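Local coordinates for adhesion and penetration protein autotransporter (Haemophilus influenzae, PDB 3SYJ), which promotes bacterial adherence to and invasion of host cells, drives aggregation by self-association between passenger domains, and is probably a serine protease, at residues L363-N368 / A382-S387; S390-K395 / G410-Q415; D428-L433 / R455-L460. All coordinates share one frame; numbering follows the deposited sequence.

Interaction 1. Residues L363-N368 / A382-S387; sequences LYFEGN and AGIHVS
Leu363 and Phe365 bracket His385 in a parallel backbone ladder: His385 N donates to Leu363 O at 2.7 Å, and His385 O takes the N-H of Phe365. Leu363 N reaches Gly383 O at the start of the ladder, and Ser387 N reaches Phe365 O at its finish. That last carbonyl is heavily used: Ser387 OG donates to Phe365 O as well (2.8 Å), tilted 24° from the carbonyl plane, and a water gives it a further hydrogen bond. The same water is hydrogen-bonded to His385 ND1 at 2.8 Å, which ties the imidazole back to the opposite strand.

The aromatic contact lies on the face carrying Tyr364 and His385. A chi1 of -178° sets His385 CG anti to the backbone N, next to Tyr364 CD2. Tyr364 CE2 lies over one face of the imidazole, toward its rim, the planes 24° apart and the rings barely overlapping. His385 CB adds a CH-pi contact over the phenol face, 3.9 Å from the centroid of the Tyr364 ring.

On the other face the contacts are apolar. Ile384 CG2 meets the edge of the Phe365 ring in its plane, 3.7 Å from Phe365 CD2, while Ile384 CG1 lies beside Leu363 CD1.

Strand 340-343 continues the sheet beyond 363-366, with the Phe342 ring meeting that of Phe365, planes nearly parallel. The Leu363, Phe365, Ile384 and Val386 side chains point into the beta-helix interior, where Trp394 and Val392 of strand 391-394, which belongs to another face of the coil, pack against them.

Interaction 2. Residues S390-K395 / G410-Q415; sequences STVTWK and GTLHVQ
Leu412 CD2 makes the tightest apolar touch here, 3.5 Å from Trp394 CB, and it lies equally near Val392 O. The same CD2 methyl also approaches Val392 CG1, so one branch of the leucine bridges two side chains of the facing strand. The Trp394 CG is anti to the backbone N (chi1 -169°), and the indole beyond it leads away from Leu412, leaving CB and CG to do the touching.

On the opposite face, Thr391 and Thr411 stand next to each other in matching orientation, Thr391 OG1 3.9 Å from Thr411 CB. Further along, Thr393 CG2 comes up to the His413 ring. Past the strand ends, the extended Lys395 chain runs beside Gln415, Lys395 CG lying 4.1 Å from Gln415 CB.

Five backbone bonds hold these side chains in register. Thr411 N donates to Ser390 O (2.9 Å), then Val392 N to Thr411 O, His413 N to Val392 O, Trp394 N to His413 O, and Gln415 N to Trp394 O. Beside the first rung, a water donates to Ser390 O and is hydrogen-bonded to Thr411 OG1 (3.0 Å).

Further out, Ser390 OG is hydrogen-bonded to Gly367 N, and Val392 and Trp394 pack on Phe365 of another face of the coil. Strands 369-373 and 430-433 flank the pair. Parallel strands stacked in register, with an apolar inward face and a polar outward one, are the hallmark of the right-handed beta-helix of autotransporter passenger domains.

Interaction 3. Residues D428-L433 / R455-L460; sequences DGKVIL and RGTVQL
Lys430 and Gln459 meet diagonally on the outer face of two successive coils of the passenger-domain beta-helix, in which strand 430-433 stacks parallel on 455-460. Lys430 NZ donates to Gln459 OE1 (3.0 Å), the lysine chain bending at chi3 (-71°) to bring CE alongside the amide. The other end of that amide lies against Ile432, with Gln459 NE2 3.7 Å from Ile432 CD1.

The inward face is apolar. Leu433 CD1 touches Val458 CG1 and Leu460 CD2, 3.8 Å from each, and strand 423-427 supplies Val426 against Val431 and Val458.

Between these faces, Val431 N bonds to Thr457 O, Gln459 N to Val431 O and Leu433 N to Gln459 O. Thr457 N reaches Gly429 O through a more bent N-H (132°). A water reinforces that end, donating to Gly429 O and Arg455 O and accepting from Thr457 OG1.

At the corner, where the chain turns at Asp428 and Gly429, the carboxylate and guanidinium planes stack 20° apart. Arg455 NE bonds to Ser453 OG, and Asp428 CB sits over the centre of the guanidinium. The long salt bridge from Asp428 OD2 to Arg455 NH1 (3.7 Å) rests on charge alone, the oxygen lying well out of the guanidinium plane.

Following the chain from the N terminus, the three contacts come in series, neither nesting nor crossing. Interaction 1 closes a loop of 13 residues that includes strand 369-373, and interaction 2 opens just after it, closing 14 residues that include strand 403-407. Interaction 3 closes 21 residues holding strand 449-452. Interaction 1 lies on one face of the beta-helix, interactions 2 and 3 on another. Phe365 CB packs on Val392 CG2 across the interior between interactions 1 and 2, whose centres are 9 Å apart. Strands 411-414 and 430-433 are direct neighbours, joining interactions 2 and 3, whereas interactions 1 and 3 do not touch.

Interaction 1. Residues L363-N368 / A382-S387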
loop_
_atom_site.group_PDB
_atom_site.type_symbol
_atom_site.label_atom_id
_atom_site.label_comp_id
_atom_site.label_asym_id
_atom_site.label_seq_id
_atom_site.Cartn_x
_atom_site.Cartn_y
_atom_site.Cartn_z
ATOM N N LEU A 363 -64.892 11.418 9.547
ATOM C CA LEU A 363 -64.556 12.649 8.829
ATOM C C LEU A 363 -63.629 12.416 7.635
ATOM O O LEU A 363 -62.574 11.796 7.759
ATOM C CB LEU A 363 -63.887 13.646 9.775
ATOM C CG LEU A 363 -64.636 14.164 11.000
ATOM C CD1 LEU A 363 -63.633 14.762 11.964
ATOM C CD2 LEU A 363 -65.674 15.194 10.582
ATOM N N TYR A 364 -64.028 12.929 6.478
ATOM C CA TYR A 364 -63.168 12.942 5.298
ATOM C C TYR A 364 -62.757 14.370 4.990
ATOM O O TYR A 364 -63.598 15.271 4.968
ATOM C CB TYR A 364 -63.893 12.345 4.088
ATOM C CG TYR A 364 -64.023 10.838 4.128
ATOM C CD1 TYR A 364 -64.898 10.220 5.008
ATOM C CD2 TYR A 364 -63.271 10.036 3.284
ATOM C CE1 TYR A 364 -65.019 8.838 5.050
ATOM C CE2 TYR A 364 -63.385 8.657 3.318
ATOM C CZ TYR A 364 -64.260 8.065 4.205
ATOM O OH TYR A 364 -64.376 6.694 4.237
ATOM N N PHE A 365 -61.465 14.585 4.765
ATOM C CA PHE A 365 -60.987 15.906 4.377
ATOM C C PHE A 365 -60.305 15.855 3.015
ATOM O O PHE A 365 -59.377 15.071 2.802
ATOM C CB PHE A 365 -60.050 16.495 5.438
ATOM C CG PHE A 365 -60.737 16.843 6.738
ATOM C CD1 PHE A 365 -61.392 18.059 6.891
ATOM C CD2 PHE A 365 -60.727 15.956 7.806
ATOM C CE1 PHE A 365 -62.025 18.386 8.090
ATOM C CE2 PHE A 365 -61.360 16.276 9.007
ATOM C CZ PHE A 365 -62.008 17.498 9.147
ATOM N N GLU A 366 -60.790 16.675 2.088
ATOM C CA GLU A 366 -60.148 16.836 0.786
ATOM C C GLU A 366 -59.667 18.284 0.645
ATOM O O GLU A 366 -60.471 19.194 0.499
ATOM C CB GLU A 366 -61.119 16.467 -0.335
ATOM C CG GLU A 366 -60.715 16.950 -1.708
ATOM C CD GLU A 366 -59.929 15.921 -2.492
ATOM O OE1 GLU A 366 -60.539 14.914 -2.921
ATOM O OE2 GLU A 366 -58.709 16.127 -2.695
ATOM N N GLY A 367 -58.355 18.496 0.708
ATOM C CA GLY A 367 -57.811 19.841 0.737
ATOM C C GLY A 367 -57.383 20.211 2.147
ATOM O O GLY A 367 -57.661 19.483 3.102
ATOM N N ASN A 368 -56.698 21.340 2.287
ATOM C CA ASN A 368 -56.168 21.740 3.585
ATOM C C ASN A 368 -57.243 22.322 4.485
ATOM O O ASN A 368 -58.103 23.066 4.025
ATOM C CB ASN A 368 -55.037 22.748 3.411
ATOM C CG ASN A 368 -53.948 22.232 2.509
ATOM O OD1 ASN A 368 -53.561 21.068 2.600
ATOM N ND2 ASN A 368 -53.451 23.091 1.621
ATOM N N ALA A 382 -65.764 7.901 14.040
ATOM C CA ALA A 382 -65.226 6.697 13.417
ATOM C C ALA A 382 -63.732 6.829 13.149
ATOM O O ALA A 382 -62.971 5.869 13.324
ATOM C CB ALA A 382 -65.963 6.386 12.145
ATOM N N GLY A 383 -63.310 8.022 12.741
ATOM C CA GLY A 383 -61.924 8.252 12.371
ATOM C C GLY A 383 -61.777 9.420 11.415
ATOM O O GLY A 383 -62.764 10.071 11.062
ATOM N N ILE A 384 -60.547 9.703 10.996
ATOM C CA ILE A 384 -60.315 10.814 10.076
ATOM C C ILE A 384 -59.585 10.355 8.828
ATOM O O ILE A 384 -58.543 9.697 8.911
ATOM C CB ILE A 384 -59.495 11.946 10.737
ATOM C CG1 ILE A 384 -60.167 12.403 12.030
ATOM C CG2 ILE A 384 -59.294 13.113 9.765
ATOM C CD1 ILE A 384 -59.338 13.384 12.813
ATOM N N HIS A 385 -60.135 10.704 7.672
ATOM C CA HIS A 385 -59.498 10.375 6.404
ATOM C C HIS A 385 -59.020 11.656 5.722
ATOM O O HIS A 385 -59.824 12.518 5.366
ATOM C CB HIS A 385 -60.467 9.606 5.500
ATOM C CG HIS A 385 -59.872 9.179 4.194
ATOM N ND1 HIS A 385 -59.596 10.068 3.175
ATOM C CD2 HIS A 385 -59.503 7.957 3.737
ATOM C CE1 HIS A 385 -59.081 9.411 2.150
ATOM N NE2 HIS A 385 -59.017 8.128 2.464
ATOM N N VAL A 386 -57.710 11.784 5.556
ATOM C CA VAL A 386 -57.130 12.948 4.914
ATOM C C VAL A 386 -56.566 12.566 3.553
ATOM O O VAL A 386 -55.735 11.658 3.452
ATOM C CB VAL A 386 -56.004 13.562 5.775
ATOM C CG1 VAL A 386 -55.453 14.817 5.118
ATOM C CG2 VAL A 386 -56.498 13.856 7.192
ATOM N N SER A 387 -57.022 13.277 2.521
ATOM C CA SER A 387 -56.655 13.009 1.127
ATOM C C SER A 387 -55.169 13.152 0.883
ATOM O O SER A 387 -54.467 13.833 1.637
ATOM C CB SER A 387 -57.350 13.999 0.188
ATOM O OG SER A 387 -58.755 13.957 0.326
HETATM O O HOH W 1 -60.558 12.495 2.298
#

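Interaction 2. Residues S390-K395 / G410-Q415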
loop_
_atom_site.group_PDB
_atom_site.type_symbol
_atom_site.label_atom_id
_atom_site.label_comp_id
_atom_site.label_asym_id
_atom_site.label_seq_id
_atom_site.Cartn_x
_atom_site.Cartn_y
_atom_site.Cartn_z
ATOM N N SER A 390 -53.073 16.584 1.119
ATOM C CA SER A 390 -53.851 17.486 1.948
ATOM C C SER A 390 -53.282 17.499 3.349
ATOM O O SER A 390 -52.781 16.482 3.822
ATOM C CB SER A 390 -55.310 17.051 1.990
ATOM O OG SER A 390 -55.880 17.086 0.697
ATOM N N THR A 391 -53.335 18.653 4.006
ATOM C CA THR A 391 -52.912 18.742 5.394
ATOM C C THR A 391 -54.056 19.270 6.244
ATOM O O THR A 391 -54.682 20.284 5.917
ATOM C CB THR A 391 -51.658 19.640 5.583
ATOM O OG1 THR A 391 -50.546 19.097 4.853
ATOM C CG2 THR A 391 -51.283 19.728 7.053
ATOM N N VAL A 392 -54.340 18.566 7.331
ATOM C CA VAL A 392 -55.381 18.987 8.243
ATOM C C VAL A 392 -54.751 19.319 9.580
ATOM O O VAL A 392 -54.275 18.436 10.286
ATOM C CB VAL A 392 -56.484 17.915 8.415
ATOM C CG1 VAL A 392 -57.457 18.328 9.514
ATOM C CG2 VAL A 392 -57.232 17.710 7.113
ATOM N N THR A 393 -54.723 20.609 9.905
ATOM C CA THR A 393 -54.220 21.059 11.190
ATOM C C THR A 393 -55.286 20.821 12.256
ATOM O O THR A 393 -56.328 21.475 12.259
ATOM C CB THR A 393 -53.825 22.528 11.128
ATOM O OG1 THR A 393 -52.914 22.722 10.039
ATOM C CG2 THR A 393 -53.148 22.951 12.425
ATOM N N TRP A 394 -55.021 19.868 13.145
ATOM C CA TRP A 394 -56.027 19.353 14.067
ATOM C C TRP A 394 -55.762 19.858 15.476
ATOM O O TRP A 394 -54.856 19.379 16.150
ATOM C CB TRP A 394 -56.006 17.819 14.042
ATOM C CG TRP A 394 -57.159 17.162 14.753
ATOM C CD1 TRP A 394 -57.143 16.604 15.998
ATOM C CD2 TRP A 394 -58.493 16.987 14.254
ATOM N NE1 TRP A 394 -58.382 16.099 16.306
ATOM C CE2 TRP A 394 -59.231 16.326 15.254
ATOM C CE3 TRP A 394 -59.137 17.332 13.062
ATOM C CZ2 TRP A 394 -60.578 16.005 15.101
ATOM C CZ3 TRP A 394 -60.471 17.016 12.912
ATOM C CH2 TRP A 394 -61.178 16.360 13.928
ATOM N N LYS A 395 -56.548 20.833 15.923
ATOM C CA LYS A 395 -56.280 21.481 17.206
ATOM C C LYS A 395 -57.282 21.071 18.281
ATOM O O LYS A 395 -57.428 21.741 19.303
ATOM C CB LYS A 395 -56.264 22.999 17.036
ATOM C CG LYS A 395 -55.134 23.477 16.141
ATOM C CD LYS A 395 -55.197 24.975 15.863
ATOM C CE LYS A 395 -54.037 25.398 14.971
ATOM N NZ LYS A 395 -54.175 26.790 14.449
ATOM N N GLY A 410 -53.060 11.559 3.279
ATOM C CA GLY A 410 -52.760 12.919 3.704
ATOM C C GLY A 410 -52.205 13.044 5.112
ATOM O O GLY A 410 -52.027 12.044 5.817
ATOM N N THR A 411 -51.946 14.286 5.521
ATOM C CA THR A 411 -51.324 14.589 6.812
ATOM C C THR A 411 -52.301 15.117 7.873
ATOM O O THR A 411 -53.189 15.909 7.577
ATOM C CB THR A 411 -50.170 15.598 6.635
ATOM O OG1 THR A 411 -49.162 15.022 5.794
ATOM C CG2 THR A 411 -49.559 15.967 7.975
ATOM N N LEU A 412 -52.129 14.652 9.104
ATOM C CA LEU A 412 -52.885 15.139 10.247
ATOM C C LEU A 412 -51.867 15.806 11.150
ATOM O O LEU A 412 -51.059 15.131 11.777
ATOM C CB LEU A 412 -53.502 13.970 11.015
ATOM C CG LEU A 412 -54.906 14.060 11.617
ATOM C CD1 LEU A 412 -54.897 13.538 13.053
ATOM C CD2 LEU A 412 -55.464 15.457 11.571
ATOM N N HIS A 413 -51.887 17.130 11.206
ATOM C CA HIS A 413 -50.948 17.859 12.045
ATOM C C HIS A 413 -51.600 18.124 13.404
ATOM O O HIS A 413 -52.383 19.051 13.551
ATOM C CB HIS A 413 -50.532 19.158 11.340
ATOM C CG HIS A 413 -49.575 20.005 12.117
ATOM N ND1 HIS A 413 -48.848 19.524 13.183
ATOM C CD2 HIS A 413 -49.199 21.297 11.961
ATOM C CE1 HIS A 413 -48.081 20.486 13.664
ATOM N NE2 HIS A 413 -48.275 21.574 12.939
ATOM N N VAL A 414 -51.289 17.288 14.387
ATOM C CA VAL A 414 -51.897 17.406 15.714
ATOM C C VAL A 414 -51.288 18.556 16.508
ATOM O O VAL A 414 -50.076 18.596 16.745
ATOM C CB VAL A 414 -51.744 16.102 16.517
ATOM C CG1 VAL A 414 -52.318 16.255 17.930
ATOM C CG2 VAL A 414 -52.418 14.970 15.783
ATOM N N GLN A 415 -52.138 19.485 16.930
ATOM C CA GLN A 415 -51.665 20.706 17.564
ATOM C C GLN A 415 -52.660 21.226 18.601
ATOM O O GLN A 415 -52.840 22.436 18.744
ATOM C CB GLN A 415 -51.421 21.772 16.491
ATOM C CG GLN A 415 -50.216 22.655 16.733
ATOM C CD GLN A 415 -49.961 23.601 15.570
ATOM O OE1 GLN A 415 -48.825 23.763 15.119
ATOM N NE2 GLN A 415 -51.026 24.225 15.072
HETATM O O HOH W 2 -49.980 15.862 3.062
#

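Interaction 3. Residues D428-L433 / R455-L460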
loop_
_atom_site.group_PDB
_atom_site.type_symbol
_atom_site.label_atom_id
_atom_site.label_comp_id
_atom_site.label_asym_id
_atom_site.label_seq_id
_atom_site.Cartn_x
_atom_site.Cartn_y
_atom_site.Cartn_z
ATOM N N ASP A 428 -52.543 5.080 7.881
ATOM C CA ASP A 428 -52.126 5.562 6.566
ATOM C C ASP A 428 -51.709 7.031 6.621
ATOM O O ASP A 428 -52.194 7.797 7.457
ATOM C CB ASP A 428 -53.260 5.362 5.547
ATOM C CG ASP A 428 -52.765 5.357 4.111
ATOM O OD1 ASP A 428 -51.542 5.520 3.896
ATOM O OD2 ASP A 428 -53.598 5.188 3.194
ATOM N N GLY A 429 -50.799 7.419 5.736
ATOM C CA GLY A 429 -50.401 8.813 5.638
ATOM C C GLY A 429 -49.494 9.251 6.772
ATOM O O GLY A 429 -48.696 8.464 7.278
ATOM N N LYS A 430 -49.605 10.515 7.163
ATOM C CA LYS A 430 -48.720 11.071 8.178
ATOM C C LYS A 430 -49.463 11.800 9.283
ATOM O O LYS A 430 -50.426 12.518 9.042
ATOM C CB LYS A 430 -47.694 12.015 7.555
ATOM C CG LYS A 430 -46.580 12.403 8.510
ATOM C CD LYS A 430 -45.922 13.718 8.117
ATOM C CE LYS A 430 -45.092 13.580 6.857
ATOM N NZ LYS A 430 -44.551 14.910 6.460
ATOM N N VAL A 431 -49.004 11.589 10.508
ATOM C CA VAL A 431 -49.490 12.322 11.657
ATOM C C VAL A 431 -48.270 13.017 12.212
ATOM O O VAL A 431 -47.267 12.367 12.524
ATOM C CB VAL A 431 -50.033 11.377 12.732
ATOM C CG1 VAL A 431 -50.163 12.097 14.063
ATOM C CG2 VAL A 431 -51.365 10.767 12.292
ATOM N N ILE A 432 -48.340 14.341 12.302
ATOM C CA ILE A 432 -47.283 15.130 12.921
ATOM C C ILE A 432 -47.719 15.474 14.338
ATOM O O ILE A 432 -48.825 15.968 14.546
ATOM C CB ILE A 432 -47.024 16.432 12.136
ATOM C CG1 ILE A 432 -46.604 16.112 10.697
ATOM C CG2 ILE A 432 -45.975 17.265 12.830
ATOM C CD1 ILE A 432 -46.491 17.336 9.799
ATOM N N LEU A 433 -46.858 15.195 15.310
ATOM C CA LEU A 433 -47.168 15.484 16.704
ATOM C C LEU A 433 -46.581 16.816 17.126
ATOM O O LEU A 433 -45.361 16.971 17.188
ATOM C CB LEU A 433 -46.619 14.394 17.619
ATOM C CG LEU A 433 -47.065 12.967 17.302
ATOM C CD1 LEU A 433 -46.408 12.000 18.274
ATOM C CD2 LEU A 433 -48.588 12.877 17.364
ATOM N N ARG A 455 -48.293 1.570 6.107
ATOM C CA ARG A 455 -48.515 2.717 5.226
ATOM C C ARG A 455 -48.282 4.055 5.928
ATOM O O ARG A 455 -48.113 5.085 5.276
ATOM C CB ARG A 455 -49.936 2.699 4.650
ATOM C CG ARG A 455 -50.291 1.468 3.838
ATOM C CD ARG A 455 -51.799 1.430 3.558
ATOM N NE ARG A 455 -52.554 1.300 4.801
ATOM C CZ ARG A 455 -53.871 1.435 4.910
ATOM N NH1 ARG A 455 -54.614 1.718 3.840
ATOM N NH2 ARG A 455 -54.450 1.282 6.098
ATOM N N GLY A 456 -48.285 4.043 7.253
ATOM C CA GLY A 456 -48.314 5.278 8.020
ATOM C C GLY A 456 -46.987 5.787 8.549
ATOM O O GLY A 456 -45.995 5.059 8.596
ATOM N N THR A 457 -46.985 7.059 8.951
ATOM C CA THR A 457 -45.808 7.713 9.518
ATOM C C THR A 457 -46.187 8.635 10.676
ATOM O O THR A 457 -47.116 9.437 10.578
ATOM C CB THR A 457 -45.060 8.562 8.453
ATOM O OG1 THR A 457 -44.530 7.711 7.429
ATOM C CG2 THR A 457 -43.918 9.357 9.085
ATOM N N VAL A 458 -45.461 8.522 11.776
ATOM C CA VAL A 458 -45.583 9.488 12.848
ATOM C C VAL A 458 -44.323 10.333 12.841
ATOM O O VAL A 458 -43.221 9.801 12.919
ATOM C CB VAL A 458 -45.739 8.806 14.218
ATOM C CG1 VAL A 458 -45.449 9.788 15.330
ATOM C CG2 VAL A 458 -47.142 8.206 14.362
ATOM N N GLN A 459 -44.498 11.646 12.730
ATOM C CA GLN A 459 -43.384 12.588 12.668
ATOM C C GLN A 459 -43.397 13.484 13.908
ATOM O O GLN A 459 -44.441 14.028 14.282
ATOM C CB GLN A 459 -43.486 13.433 11.394
ATOM C CG GLN A 459 -42.515 14.603 11.295
ATOM C CD GLN A 459 -42.778 15.449 10.061
ATOM O OE1 GLN A 459 -42.925 14.928 8.960
ATOM N NE2 GLN A 459 -42.849 16.766 10.244
ATOM N N LEU A 460 -42.242 13.624 14.548
ATOM C CA LEU A 460 -42.141 14.407 15.777
ATOM C C LEU A 460 -41.741 15.849 15.474
ATOM O O LEU A 460 -40.677 16.102 14.903
ATOM C CB LEU A 460 -41.117 13.779 16.732
ATOM C CG LEU A 460 -41.265 12.288 17.043
ATOM C CD1 LEU A 460 -40.276 11.852 18.129
ATOM C CD2 LEU A 460 -42.692 11.975 17.457
HETATM O O HOH W 3 -46.538 7.794 5.503
#